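Local structure of oxidoreductase (Methanosarcina mazei, 3KA7) at residues Ala16-Leu19 / Ser20-His24; Ala122-Ile125 / Val126-Lys130; Gln139-Ile142 / Lys143-Val146; Asp148-Leu151 / Ile152-Asp156; Gly349-Asp352 / Leu353-Ile356. The protein binds flavin-adenine dinucleotide and is probably an oxidoreductase of the flavin-containing amine oxidoreductase family. All coordinates share one frame; numbering follows the deposited sequence.

In the fold
All five contacts are local, each within one helix or at its end, and they follow one another along the chain. Interaction 1 closes helix 10-21 of the beta-alpha-beta unit in the parallel FAD-binding sheet; its centre lies about 41 to 47 Å from those of the other four. Interactions 2, 3 and 4 lie on the consecutive helices 115-127, 138-145 and 149-163. The middle helix touches both others, while interactions 2 and 4 stay about 7 Å apart at their nearest atoms. These three thus form one helical cluster away from the annotated FAD sites. Interaction 5, on helix 342-356 against the mixed sheet, is centred about 20 Å from interaction 4.

Interaction 1: residues Ala16-Leu19 / Ser20-His24; sequences AARL and SKAGH
A Schellman motif ends helix 10-21, the helix of the beta-alpha-beta unit formed with strands 2-6 and 25-29 in the Rossmann-type FAD-binding part of the chain. G23 is the first residue to leave helical angles, with phi at 95°, and the chain then turns toward strand 25-29. The evidence lies in the backbone bonds: H24 N donates to L19 O at 3.1 Å, reaching back past the last turn, and G23 N donates to S20 O at 3.2 Å. One residue before, A22 N donates to R18 O at 2.9 Å. S20 holds OG between its own backbone N and carbonyl carbon (chi1 66°), which turns the hydroxyl back along the helix: OG lies 3.0 Å from A16 O and 3.1 Å from A17 O, and its one proton may serve either. R18 bends at chi2 and brings its guanidinium alongside the last turn, NH1 standing 3.3 Å from A22 CB. On the buried side L19 packs on V26 and M420. H24 ND1 is hydrogen-bonded to M1 N, and CD2 of the same ring rests 4.0 Å from L19 CD2.

Interaction 2: residues Ala122-Ile125 / Val126-Lys130; sequences ALLI and VSTRK
T128, near the C-terminal end of helix 115-127, folds its side chain back onto the carbonyl of L124. Its CB lies 3.4 Å from L124 O. From there the two branches part: CG2 passes 3.2 Å from L124 O, whereas OG1 donates a hydrogen bond to that oxygen at 2.7 Å. The branch is set by chi1 of 58°, which places OG1 between the residue's own N and carbonyl carbon and within reach of the preceding turn. T128 N also donates to L124 O, at 2.9 Å, so this carbonyl accepts two bonds from one residue, and they arrive from opposite faces of its plane. The L123 carbonyl one step earlier is doubly used as well: S127 N approaches nearly along the C=O axis, while V126 N stands well above the carbonyl plane. Beyond the turn, R129 lays CG against I125 O, but its charged end belongs to helix 172-185, with a salt bridge to E180 and a cation-pi contact with Y183. T128 likewise touches F176 of that helix. On the flank facing helix 138-145, L124 CD2 lies 3.7 Å from S127 OG.

Interaction 3: residues Gln139-Ile142 / Lys143-Val146; sequences QAWI and KSQV
W141 sets CG anti to its backbone N (chi1 180°), which swings the indole along the helix toward the next turn, and Q145, with CG anti to its carbonyl carbon (chi1 -63°), brings CG over one face of that ring, while a bend at chi2 turns the amide. In this CH-pi contact Q145 CG sits 3.8 Å from the centroid of the W141 six-membered ring, displaced toward the rim. The amide of Q145 is almost parallel to the indole, the planes 11° apart. S144 is placed to hold this rotation. Its OG donates to W141 O at 2.6 Å, in the carbonyl plane and on a lone pair, and in turn accepts from Q145 NE2 at 3.1 Å, lying close to the amide plane. The hydroxyl relays between the backbone of the aromatic residue and the side chain packed on its ring. I142 O takes two bonds near the helix end, from Q145 N above the carbonyl plane and from V146 N, 2.9 Å away and nearly straight ahead of the C=O. At the other end, the extended chains of Q139 and K143 run side by side, with Q139 CG 3.7 Å from K143 CE. Helix 138-145 contacts three others: W141 and Q145 face L124 of helix 115-127, I142 packs on L151, I152 and A155 of helix 149-163, and F176 of helix 172-185 meets the W141 ring edge-to-face.

Interaction 4: residues Asp148-Leu151 / Ile152-Asp156; sequences DEWL and IKFAD
One face of the W150 indole receives F154 from the next turn of helix 149-163. F154 CB stands 3.8 Å from the centroid of the W150 six-membered ring and only 9° off its normal, a CH-pi contact, and W150 CH2 lies 3.9 Å from F154 CD1. The two rings are oblique, with planes at 31°, so the methylene carries the contact rather than a stack. F154 instead stacks its ring on that of F109, whose carbonyl also accepts from W150 NE1; V86 of strand 85-89 touches both aromatic side chains. The helix opens with D148 as N-cap. Its OD1 accepts from W150 N at 2.9 Å, met from above the carboxylate plane, and this bond ties the cap directly to the residue bearing the indole. Regular bonds follow, K153 N to E149 O at 3.0 Å and F154 N to W150 O at 2.9 Å. Along the outer flank E149 and K153 touch through their aliphatic parts, CG to CG at 4.0 Å, while E149 OE2 and K153 NZ remain 5.1 Å apart. At this separation the opposite charges make no direct ion pair, and their attraction is probably modest, whereas the negative charge of D148 is probably stabilised by the helix N-terminus.

Interaction 5: residues Gly349-Asp352 / Leu353-Ile356; sequences GLED and LKEI
E351 and K354 lie side by side and point the same way, with E351 bent at chi2 (-45°) so that its carboxylate turns back toward the extended lysine. The salt bridge is a long one: E351 OE1 stands 3.6 Å from K354 NZ, and OE2 is not much farther at 3.9 Å. L350 and L353 approach at a slant instead, meeting through their end methyls, CD2 of L350 3.9 Å from CD1 of L353. This pair faces the mixed sheet on which helix 342-356 packs, L350 resting on V364 and L353 on Y362, I284, L286 and I307. On the flank toward R305 and the start of strand 307-311, D352 and E355 place like charges close together, D352 OD1 and E355 OE1 being 4.6 Å apart. R305 forms salt bridges to both residues and probably offsets the repulsion; D352 OD2 also accepts from the backbone N of R306 and of I307. The carbonyl of D352 grips the last turn, taking I356 N at 2.8 Å nearly in line with the C=O and E355 N at 3.0 Å from above the carbonyl plane. I356 lays CG1 over the same oxygen, 3.1 Å from D352 O. A water donates to E351 O at 2.7 Å and, weakly, to E355 OE2.

Interaction 1: residues Ala16-Leu19 / Ser20-His24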
loop_
_atom_site.group_PDB
_atom_site.type_symbol
_atom_site.label_atom_id
_atom_site.label_comp_id
_atom_site.label_asym_id
_atom_site.label_seq_id
_atom_site.Cartn_x
_atom_site.Cartn_y
_atom_site.Cartn_z
ATOM N N ALA A 16 7.037 1.035 17.229
ATOM C CA ALA A 16 6.974 1.647 18.561
ATOM C C ALA A 16 6.055 0.858 19.488
ATOM O O ALA A 16 6.380 0.646 20.680
ATOM C CB ALA A 16 6.521 3.105 18.456
ATOM N N ALA A 17 4.912 0.429 18.959
ATOM C CA ALA A 17 3.953 -0.358 19.752
ATOM C C ALA A 17 4.584 -1.666 20.227
ATOM O O ALA A 17 4.516 -1.995 21.418
ATOM C CB ALA A 17 2.675 -0.626 18.966
ATOM N N ARG A 18 5.221 -2.404 19.317
ATOM C CA ARG A 18 5.852 -3.668 19.700
ATOM C C ARG A 18 7.057 -3.476 20.628
ATOM O O ARG A 18 7.222 -4.218 21.599
ATOM C CB ARG A 18 6.263 -4.478 18.462
ATOM C CG ARG A 18 6.942 -5.807 18.803
ATOM C CD ARG A 18 5.930 -6.815 19.319
ATOM N NE ARG A 18 6.575 -7.940 19.995
ATOM C CZ ARG A 18 6.917 -7.937 21.282
ATOM N NH1 ARG A 18 6.671 -6.870 22.040
ATOM N NH2 ARG A 18 7.500 -9.000 21.815
ATOM N N LEU A 19 7.907 -2.501 20.330
ATOM C CA LEU A 19 9.099 -2.272 21.158
ATOM C C LEU A 19 8.753 -1.832 22.579
ATOM O O LEU A 19 9.416 -2.231 23.542
ATOM C CB LEU A 19 10.038 -1.244 20.520
ATOM C CG LEU A 19 10.761 -1.723 19.271
ATOM C CD1 LEU A 19 11.431 -0.530 18.608
ATOM C CD2 LEU A 19 11.770 -2.832 19.594
ATOM N N SER A 20 7.728 -0.999 22.711
ATOM C CA SER A 20 7.317 -0.542 24.043
ATOM C C SER A 20 6.708 -1.689 24.857
ATOM O O SER A 20 6.941 -1.814 26.061
ATOM C CB SER A 20 6.362 0.650 23.952
ATOM O OG SER A 20 5.130 0.303 23.366
ATOM N N LYS A 21 5.927 -2.530 24.198
ATOM C CA LYS A 21 5.385 -3.712 24.855
ATOM C C LYS A 21 6.509 -4.658 25.271
ATOM O O LYS A 21 6.434 -5.337 26.306
ATOM C CB LYS A 21 4.441 -4.429 23.908
ATOM C CG LYS A 21 3.607 -5.502 24.575
ATOM C CD LYS A 21 2.773 -6.226 23.549
ATOM C CE LYS A 21 2.351 -7.584 24.076
ATOM N NZ LYS A 21 1.552 -7.433 25.312
ATOM N N ALA A 22 7.550 -4.696 24.449
ATOM C CA ALA A 22 8.706 -5.558 24.658
ATOM C C ALA A 22 9.605 -5.071 25.796
ATOM O O ALA A 22 10.625 -5.689 26.095
ATOM C CB ALA A 22 9.494 -5.667 23.360
ATOM N N GLY A 23 9.229 -3.963 26.432
ATOM C CA GLY A 23 9.954 -3.484 27.604
ATOM C C GLY A 23 11.015 -2.436 27.328
ATOM O O GLY A 23 11.850 -2.159 28.182
ATOM N N HIS A 24 10.987 -1.844 26.137
ATOM C CA HIS A 24 11.989 -0.835 25.784
ATOM C C HIS A 24 11.483 0.603 25.927
ATOM O O HIS A 24 10.283 0.862 25.803
ATOM C CB HIS A 24 12.521 -1.111 24.374
ATOM C CG HIS A 24 13.068 -2.492 24.220
ATOM N ND1 HIS A 24 14.144 -2.949 24.956
ATOM C CD2 HIS A 24 12.664 -3.531 23.453
ATOM C CE1 HIS A 24 14.386 -4.209 24.633
ATOM N NE2 HIS A 24 13.498 -4.586 23.729
#

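Interaction 2: residues Ala122-Ile125 / Val126-Lys130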
loop_
_atom_site.group_PDB
_atom_site.type_symbol
_atom_site.label_atom_id
_atom_site.label_comp_id
_atom_site.label_asym_id
_atom_site.label_seq_id
_atom_site.Cartn_x
_atom_site.Cartn_y
_atom_site.Cartn_z
ATOM N N ALA A 122 -8.298 -23.438 -14.467
ATOM C CA ALA A 122 -8.681 -24.319 -13.351
ATOM C C ALA A 122 -7.523 -25.210 -12.920
ATOM O O ALA A 122 -7.278 -25.365 -11.723
ATOM C CB ALA A 122 -9.885 -25.191 -13.712
ATOM N N LEU A 123 -6.826 -25.817 -13.880
ATOM C CA LEU A 123 -5.703 -26.693 -13.518
ATOM C C LEU A 123 -4.493 -25.923 -13.014
ATOM O O LEU A 123 -3.826 -26.353 -12.073
ATOM C CB LEU A 123 -5.324 -27.640 -14.648
ATOM C CG LEU A 123 -6.124 -28.927 -14.419
ATOM C CD1 LEU A 123 -6.287 -29.703 -15.660
ATOM C CD2 LEU A 123 -5.533 -29.797 -13.329
ATOM N N LEU A 124 -4.220 -24.783 -13.622
ATOM C CA LEU A 124 -3.132 -23.924 -13.131
ATOM C C LEU A 124 -3.403 -23.466 -11.693
ATOM O O LEU A 124 -2.492 -23.308 -10.907
ATOM C CB LEU A 124 -2.919 -22.727 -14.053
ATOM C CG LEU A 124 -2.287 -23.047 -15.419
ATOM C CD1 LEU A 124 -2.387 -21.833 -16.351
ATOM C CD2 LEU A 124 -0.834 -23.554 -15.292
ATOM N N ILE A 125 -4.668 -23.241 -11.354
ATOM C CA ILE A 125 -5.017 -22.865 -9.988
ATOM C C ILE A 125 -4.550 -23.911 -8.968
ATOM O O ILE A 125 -4.203 -23.584 -7.823
ATOM C CB ILE A 125 -6.538 -22.598 -9.887
ATOM C CG1 ILE A 125 -6.835 -21.227 -10.495
ATOM C CG2 ILE A 125 -7.027 -22.685 -8.461
ATOM C CD1 ILE A 125 -6.326 -20.040 -9.693
ATOM N N VAL A 126 -4.505 -25.165 -9.409
ATOM C CA VAL A 126 -4.001 -26.261 -8.589
ATOM C C VAL A 126 -2.473 -26.355 -8.690
ATOM O O VAL A 126 -1.762 -26.357 -7.676
ATOM C CB VAL A 126 -4.654 -27.596 -9.022
ATOM C CG1 VAL A 126 -4.123 -28.780 -8.203
ATOM C CG2 VAL A 126 -6.171 -27.492 -8.875
ATOM N N SER A 127 -1.966 -26.424 -9.911
ATOM C CA SER A 127 -0.531 -26.706 -10.104
ATOM C C SER A 127 0.417 -25.606 -9.615
ATOM O O SER A 127 1.527 -25.889 -9.141
ATOM C CB SER A 127 -0.251 -27.028 -11.570
ATOM O OG SER A 127 -0.397 -25.882 -12.394
ATOM N N THR A 128 -0.002 -24.349 -9.721
ATOM C CA THR A 128 0.909 -23.238 -9.391
ATOM C C THR A 128 1.149 -23.047 -7.893
ATOM O O THR A 128 2.074 -22.340 -7.500
ATOM C CB THR A 128 0.418 -21.908 -9.966
ATOM O OG1 THR A 128 -0.893 -21.641 -9.458
ATOM C CG2 THR A 128 0.383 -21.961 -11.491
ATOM N N ARG A 129 0.329 -23.667 -7.057
ATOM C CA ARG A 129 0.444 -23.448 -5.613
ATOM C C ARG A 129 1.828 -23.857 -5.135
ATOM O O ARG A 129 2.521 -23.092 -4.440
ATOM C CB ARG A 129 -0.603 -24.257 -4.848
ATOM C CG ARG A 129 -2.059 -23.877 -5.133
ATOM C CD ARG A 129 -2.438 -22.522 -4.570
ATOM N NE ARG A 129 -2.352 -22.434 -3.109
ATOM C CZ ARG A 129 -3.308 -22.793 -2.261
ATOM N NH1 ARG A 129 -4.471 -23.288 -2.700
ATOM N NH2 ARG A 129 -3.112 -22.630 -0.956
ATOM N N LYS A 130 2.222 -25.075 -5.499
ATOM C CA LYS A 130 3.512 -25.623 -5.075
ATOM C C LYS A 130 4.563 -25.661 -6.194
ATOM O O LYS A 130 5.749 -25.853 -5.924
ATOM C CB LYS A 130 3.318 -27.020 -4.460
ATOM C CG LYS A 130 2.476 -27.010 -3.187
ATOM C CD LYS A 130 2.324 -28.405 -2.595
ATOM C CE LYS A 130 1.387 -28.384 -1.400
ATOM N NZ LYS A 130 1.944 -27.525 -0.313
#

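Interaction 3: residues Gln139-Ile142 / Lys143-Val146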
loop_
_atom_site.group_PDB
_atom_site.type_symbol
_atom_site.label_atom_id
_atom_site.label_comp_id
_atom_site.label_asym_id
_atom_site.label_seq_id
_atom_site.Cartn_x
_atom_site.Cartn_y
_atom_site.Cartn_z
ATOM N N GLN A 139 2.876 -10.506 -16.974
ATOM C CA GLN A 139 2.282 -10.395 -18.307
ATOM C C GLN A 139 2.878 -11.442 -19.235
ATOM O O GLN A 139 2.159 -12.110 -19.988
ATOM C CB GLN A 139 2.528 -9.008 -18.887
ATOM C CG GLN A 139 2.002 -8.856 -20.311
ATOM C CD GLN A 139 2.078 -7.424 -20.809
ATOM O OE1 GLN A 139 1.430 -6.535 -20.267
ATOM N NE2 GLN A 139 2.872 -7.199 -21.847
ATOM N N ALA A 140 4.200 -11.583 -19.177
ATOM C CA ALA A 140 4.889 -12.531 -20.038
ATOM C C ALA A 140 4.410 -13.942 -19.732
ATOM O O ALA A 140 4.165 -14.720 -20.651
ATOM C CB ALA A 140 6.390 -12.432 -19.865
ATOM N N TRP A 141 4.295 -14.281 -18.447
ATOM C CA TRP A 141 3.804 -15.615 -18.069
ATOM C C TRP A 141 2.361 -15.871 -18.543
ATOM O O TRP A 141 2.067 -16.907 -19.143
ATOM C CB TRP A 141 3.948 -15.874 -16.556
ATOM C CG TRP A 141 3.449 -17.214 -16.187
ATOM C CD1 TRP A 141 4.126 -18.403 -16.273
ATOM C CD2 TRP A 141 2.142 -17.533 -15.700
ATOM N NE1 TRP A 141 3.316 -19.438 -15.866
ATOM C CE2 TRP A 141 2.093 -18.932 -15.515
ATOM C CE3 TRP A 141 1.013 -16.771 -15.393
ATOM C CZ2 TRP A 141 0.957 -19.583 -15.040
ATOM C CZ3 TRP A 141 -0.125 -17.428 -14.924
ATOM C CH2 TRP A 141 -0.136 -18.816 -14.749
ATOM N N ILE A 142 1.458 -14.925 -18.295
ATOM C CA ILE A 142 0.087 -15.101 -18.724
ATOM C C ILE A 142 0.054 -15.401 -20.220
ATOM O O ILE A 142 -0.600 -16.352 -20.652
ATOM C CB ILE A 142 -0.764 -13.845 -18.457
ATOM C CG1 ILE A 142 -0.960 -13.667 -16.947
ATOM C CG2 ILE A 142 -2.118 -13.978 -19.161
ATOM C CD1 ILE A 142 -1.585 -12.320 -16.561
ATOM N N LYS A 143 0.786 -14.605 -20.989
ATOM C CA LYS A 143 0.804 -14.729 -22.451
ATOM C C LYS A 143 1.302 -16.101 -22.906
ATOM O O LYS A 143 0.893 -16.612 -23.960
ATOM C CB LYS A 143 1.652 -13.614 -23.074
ATOM C CG LYS A 143 0.985 -12.242 -23.049
ATOM C CD LYS A 143 1.773 -11.226 -23.851
ATOM C CE LYS A 143 1.100 -9.862 -23.806
ATOM N NZ LYS A 143 1.722 -8.919 -24.782
ATOM N N SER A 144 2.179 -16.700 -22.109
ATOM C CA SER A 144 2.707 -18.027 -22.426
ATOM C C SER A 144 1.641 -19.106 -22.187
ATOM O O SER A 144 1.754 -20.228 -22.695
ATOM C CB SER A 144 3.974 -18.315 -21.609
ATOM O OG SER A 144 3.660 -18.610 -20.248
ATOM N N GLN A 145 0.599 -18.759 -21.425
ATOM C CA GLN A 145 -0.432 -19.723 -21.016
ATOM C C GLN A 145 -1.744 -19.620 -21.806
ATOM O O GLN A 145 -2.329 -20.640 -22.200
ATOM C CB GLN A 145 -0.744 -19.566 -19.524
ATOM C CG GLN A 145 0.451 -19.868 -18.629
ATOM C CD GLN A 145 1.016 -21.226 -18.929
ATOM O OE1 GLN A 145 0.332 -22.236 -18.777
ATOM N NE2 GLN A 145 2.267 -21.266 -19.373
ATOM N N VAL A 146 -2.210 -18.389 -21.999
ATOM C CA VAL A 146 -3.496 -18.102 -22.637
ATOM C C VAL A 146 -3.359 -16.851 -23.520
ATOM O O VAL A 146 -2.791 -15.844 -23.080
ATOM C CB VAL A 146 -4.596 -17.845 -21.569
ATOM C CG1 VAL A 146 -5.905 -17.438 -22.238
ATOM C CG2 VAL A 146 -4.785 -19.080 -20.680
#

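Interaction 4: residues Asp148-Leu151 / Ile152-Asp156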
loop_
_atom_site.group_PDB
_atom_site.type_symbol
_atom_site.label_atom_id
_atom_site.label_comp_id
_atom_site.label_asym_id
_atom_site.label_seq_id
_atom_site.Cartn_x
_atom_site.Cartn_y
_atom_site.Cartn_z
ATOM N N ASP A 148 -5.947 -15.072 -24.954
ATOM C CA ASP A 148 -7.050 -14.127 -24.733
ATOM C C ASP A 148 -6.585 -12.856 -24.003
ATOM O O ASP A 148 -6.103 -12.909 -22.869
ATOM C CB ASP A 148 -8.169 -14.819 -23.948
ATOM C CG ASP A 148 -9.485 -14.030 -23.945
ATOM O OD1 ASP A 148 -9.482 -12.783 -24.086
ATOM O OD2 ASP A 148 -10.533 -14.678 -23.771
ATOM N N GLU A 149 -6.742 -11.711 -24.664
ATOM C CA GLU A 149 -6.331 -10.436 -24.091
ATOM C C GLU A 149 -7.033 -10.095 -22.767
ATOM O O GLU A 149 -6.516 -9.282 -21.994
ATOM C CB GLU A 149 -6.542 -9.304 -25.103
ATOM C CG GLU A 149 -6.098 -7.934 -24.592
ATOM C CD GLU A 149 -6.459 -6.790 -25.534
ATOM O OE1 GLU A 149 -7.643 -6.694 -25.955
ATOM O OE2 GLU A 149 -5.559 -5.974 -25.838
ATOM N N TRP A 150 -8.197 -10.694 -22.513
ATOM C CA TRP A 150 -8.919 -10.490 -21.245
ATOM C C TRP A 150 -8.018 -10.659 -20.026
ATOM O O TRP A 150 -8.056 -9.857 -19.093
ATOM C CB TRP A 150 -10.121 -11.437 -21.138
ATOM C CG TRP A 150 -10.628 -11.723 -19.721
ATOM C CD1 TRP A 150 -10.759 -12.954 -19.131
ATOM C CD2 TRP A 150 -11.067 -10.767 -18.742
ATOM N NE1 TRP A 150 -11.243 -12.822 -17.852
ATOM C CE2 TRP A 150 -11.448 -11.491 -17.590
ATOM C CE3 TRP A 150 -11.165 -9.369 -18.726
ATOM C CZ2 TRP A 150 -11.920 -10.867 -16.433
ATOM C CZ3 TRP A 150 -11.641 -8.749 -17.575
ATOM C CH2 TRP A 150 -12.015 -9.499 -16.449
ATOM N N LEU A 151 -7.204 -11.706 -20.019
ATOM C CA LEU A 151 -6.385 -11.937 -18.843
ATOM C C LEU A 151 -5.351 -10.827 -18.635
ATOM O O LEU A 151 -5.011 -10.524 -17.487
ATOM C CB LEU A 151 -5.712 -13.315 -18.876
ATOM C CG LEU A 151 -6.650 -14.517 -18.801
ATOM C CD1 LEU A 151 -5.793 -15.794 -18.661
ATOM C CD2 LEU A 151 -7.636 -14.368 -17.641
ATOM N N ILE A 152 -4.851 -10.228 -19.718
ATOM C CA ILE A 152 -3.884 -9.120 -19.591
ATOM C C ILE A 152 -4.571 -7.849 -19.088
ATOM O O ILE A 152 -4.042 -7.156 -18.216
ATOM C CB ILE A 152 -3.106 -8.840 -20.898
ATOM C CG1 ILE A 152 -2.290 -10.081 -21.300
ATOM C CG2 ILE A 152 -2.152 -7.671 -20.710
ATOM C CD1 ILE A 152 -1.389 -10.590 -20.189
ATOM N N LYS A 153 -5.755 -7.553 -19.619
ATOM C CA LYS A 153 -6.526 -6.406 -19.113
ATOM C C LYS A 153 -6.831 -6.585 -17.626
ATOM O O LYS A 153 -6.692 -5.646 -16.830
ATOM C CB LYS A 153 -7.845 -6.248 -19.878
ATOM C CG LYS A 153 -7.665 -6.170 -21.369
ATOM C CD LYS A 153 -6.858 -4.970 -21.757
ATOM C CE LYS A 153 -7.711 -3.725 -21.774
ATOM N NZ LYS A 153 -6.961 -2.564 -22.354
ATOM N N PHE A 154 -7.263 -7.791 -17.262
ATOM C CA PHE A 154 -7.615 -8.105 -15.881
ATOM C C PHE A 154 -6.371 -7.986 -15.007
ATOM O O PHE A 154 -6.401 -7.338 -13.966
ATOM C CB PHE A 154 -8.215 -9.519 -15.805
ATOM C CG PHE A 154 -8.489 -9.994 -14.411
ATOM C CD1 PHE A 154 -9.379 -9.324 -13.599
ATOM C CD2 PHE A 154 -7.862 -11.133 -13.916
ATOM C CE1 PHE A 154 -9.630 -9.752 -12.312
ATOM C CE2 PHE A 154 -8.108 -11.575 -12.634
ATOM C CZ PHE A 154 -9.002 -10.877 -11.824
ATOM N N ALA A 155 -5.270 -8.591 -15.451
ATOM C CA ALA A 155 -4.004 -8.523 -14.697
ATOM C C ALA A 155 -3.531 -7.086 -14.504
ATOM O O ALA A 155 -3.084 -6.712 -13.412
ATOM C CB ALA A 155 -2.935 -9.337 -15.382
ATOM N N ASP A 156 -3.617 -6.275 -15.556
ATOM C CA ASP A 156 -3.192 -4.873 -15.436
ATOM C C ASP A 156 -4.058 -4.118 -14.435
ATOM O O ASP A 156 -3.578 -3.247 -13.715
ATOM C CB ASP A 156 -3.253 -4.153 -16.785
ATOM C CG ASP A 156 -2.011 -4.354 -17.629
ATOM O OD1 ASP A 156 -0.980 -4.853 -17.113
ATOM O OD2 ASP A 156 -2.071 -4.001 -18.827
#

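Interaction 5: residues Gly349-Asp352 / Leu353-Ile356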
loop_
_atom_site.group_PDB
_atom_site.type_symbol
_atom_site.label_atom_id
_atom_site.label_comp_id
_atom_site.label_asym_id
_atom_site.label_seq_id
_atom_site.Cartn_x
_atom_site.Cartn_y
_atom_site.Cartn_z
ATOM N N GLY A 349 -8.200 10.175 -16.472
ATOM C CA GLY A 349 -8.959 9.557 -15.387
ATOM C C GLY A 349 -10.367 10.134 -15.318
ATOM O O GLY A 349 -11.349 9.415 -15.118
ATOM N N LEU A 350 -10.455 11.445 -15.478
ATOM C CA LEU A 350 -11.745 12.137 -15.452
ATOM C C LEU A 350 -12.666 11.681 -16.578
ATOM O O LEU A 350 -13.892 11.558 -16.385
ATOM C CB LEU A 350 -11.528 13.645 -15.497
ATOM C CG LEU A 350 -10.918 14.221 -14.222
ATOM C CD1 LEU A 350 -10.735 15.721 -14.357
ATOM C CD2 LEU A 350 -11.799 13.912 -13.031
ATOM N N GLU A 351 -12.081 11.410 -17.744
ATOM C CA GLU A 351 -12.823 10.859 -18.875
ATOM C C GLU A 351 -13.317 9.458 -18.543
ATOM O O GLU A 351 -14.449 9.093 -18.885
ATOM C CB GLU A 351 -11.942 10.781 -20.124
ATOM C CG GLU A 351 -11.440 12.130 -20.595
ATOM C CD GLU A 351 -12.537 13.160 -20.603
ATOM O OE1 GLU A 351 -13.508 12.986 -21.371
ATOM O OE2 GLU A 351 -12.439 14.140 -19.828
ATOM N N ASP A 352 -12.461 8.670 -17.880
ATOM C CA ASP A 352 -12.830 7.303 -17.493
ATOM C C ASP A 352 -14.076 7.268 -16.617
ATOM O O ASP A 352 -14.882 6.347 -16.740
ATOM C CB ASP A 352 -11.705 6.595 -16.714
ATOM C CG ASP A 352 -10.562 6.131 -17.603
ATOM O OD1 ASP A 352 -10.766 5.950 -18.825
ATOM O OD2 ASP A 352 -9.453 5.935 -17.053
ATOM N N LEU A 353 -14.185 8.234 -15.702
ATOM C CA LEU A 353 -15.306 8.324 -14.753
ATOM C C LEU A 353 -16.655 8.350 -15.473
ATOM O O LEU A 353 -17.625 7.739 -15.031
ATOM C CB LEU A 353 -15.172 9.585 -13.893
ATOM C CG LEU A 353 -14.022 9.632 -12.889
ATOM C CD1 LEU A 353 -14.077 10.934 -12.080
ATOM C CD2 LEU A 353 -14.098 8.420 -11.974
ATOM N N LYS A 354 -16.698 9.052 -16.595
ATOM C CA LYS A 354 -17.937 9.189 -17.355
ATOM C C LYS A 354 -18.374 7.856 -17.953
ATOM O O LYS A 354 -19.565 7.626 -18.169
ATOM C CB LYS A 354 -17.745 10.215 -18.469
ATOM C CG LYS A 354 -17.311 11.590 -17.980
ATOM C CD LYS A 354 -17.016 12.498 -19.179
ATOM C CE LYS A 354 -16.360 13.809 -18.759
ATOM N NZ LYS A 354 -16.275 14.734 -19.925
ATOM N N GLU A 355 -17.401 6.987 -18.215
ATOM C CA GLU A 355 -17.660 5.687 -18.836
ATOM C C GLU A 355 -17.891 4.600 -17.791
ATOM O O GLU A 355 -18.642 3.654 -18.018
ATOM C CB GLU A 355 -16.514 5.312 -19.784
ATOM C CG GLU A 355 -16.389 6.280 -20.973
ATOM C CD GLU A 355 -15.201 6.015 -21.888
ATOM O OE1 GLU A 355 -14.349 5.153 -21.588
ATOM O OE2 GLU A 355 -15.115 6.695 -22.928
ATOM N N ILE A 356 -17.237 4.746 -16.642
ATOM C CA ILE A 356 -17.423 3.829 -15.524
ATOM C C ILE A 356 -18.772 4.073 -14.850
ATOM O O ILE A 356 -19.499 3.139 -14.538
ATOM C CB ILE A 356 -16.275 3.964 -14.483
ATOM C CG1 ILE A 356 -14.917 3.669 -15.145
ATOM C CG2 ILE A 356 -16.507 3.018 -13.331
ATOM C CD1 ILE A 356 -13.695 4.107 -14.291
HETATM O O HOH W 1 -15.271 9.685 -21.433
#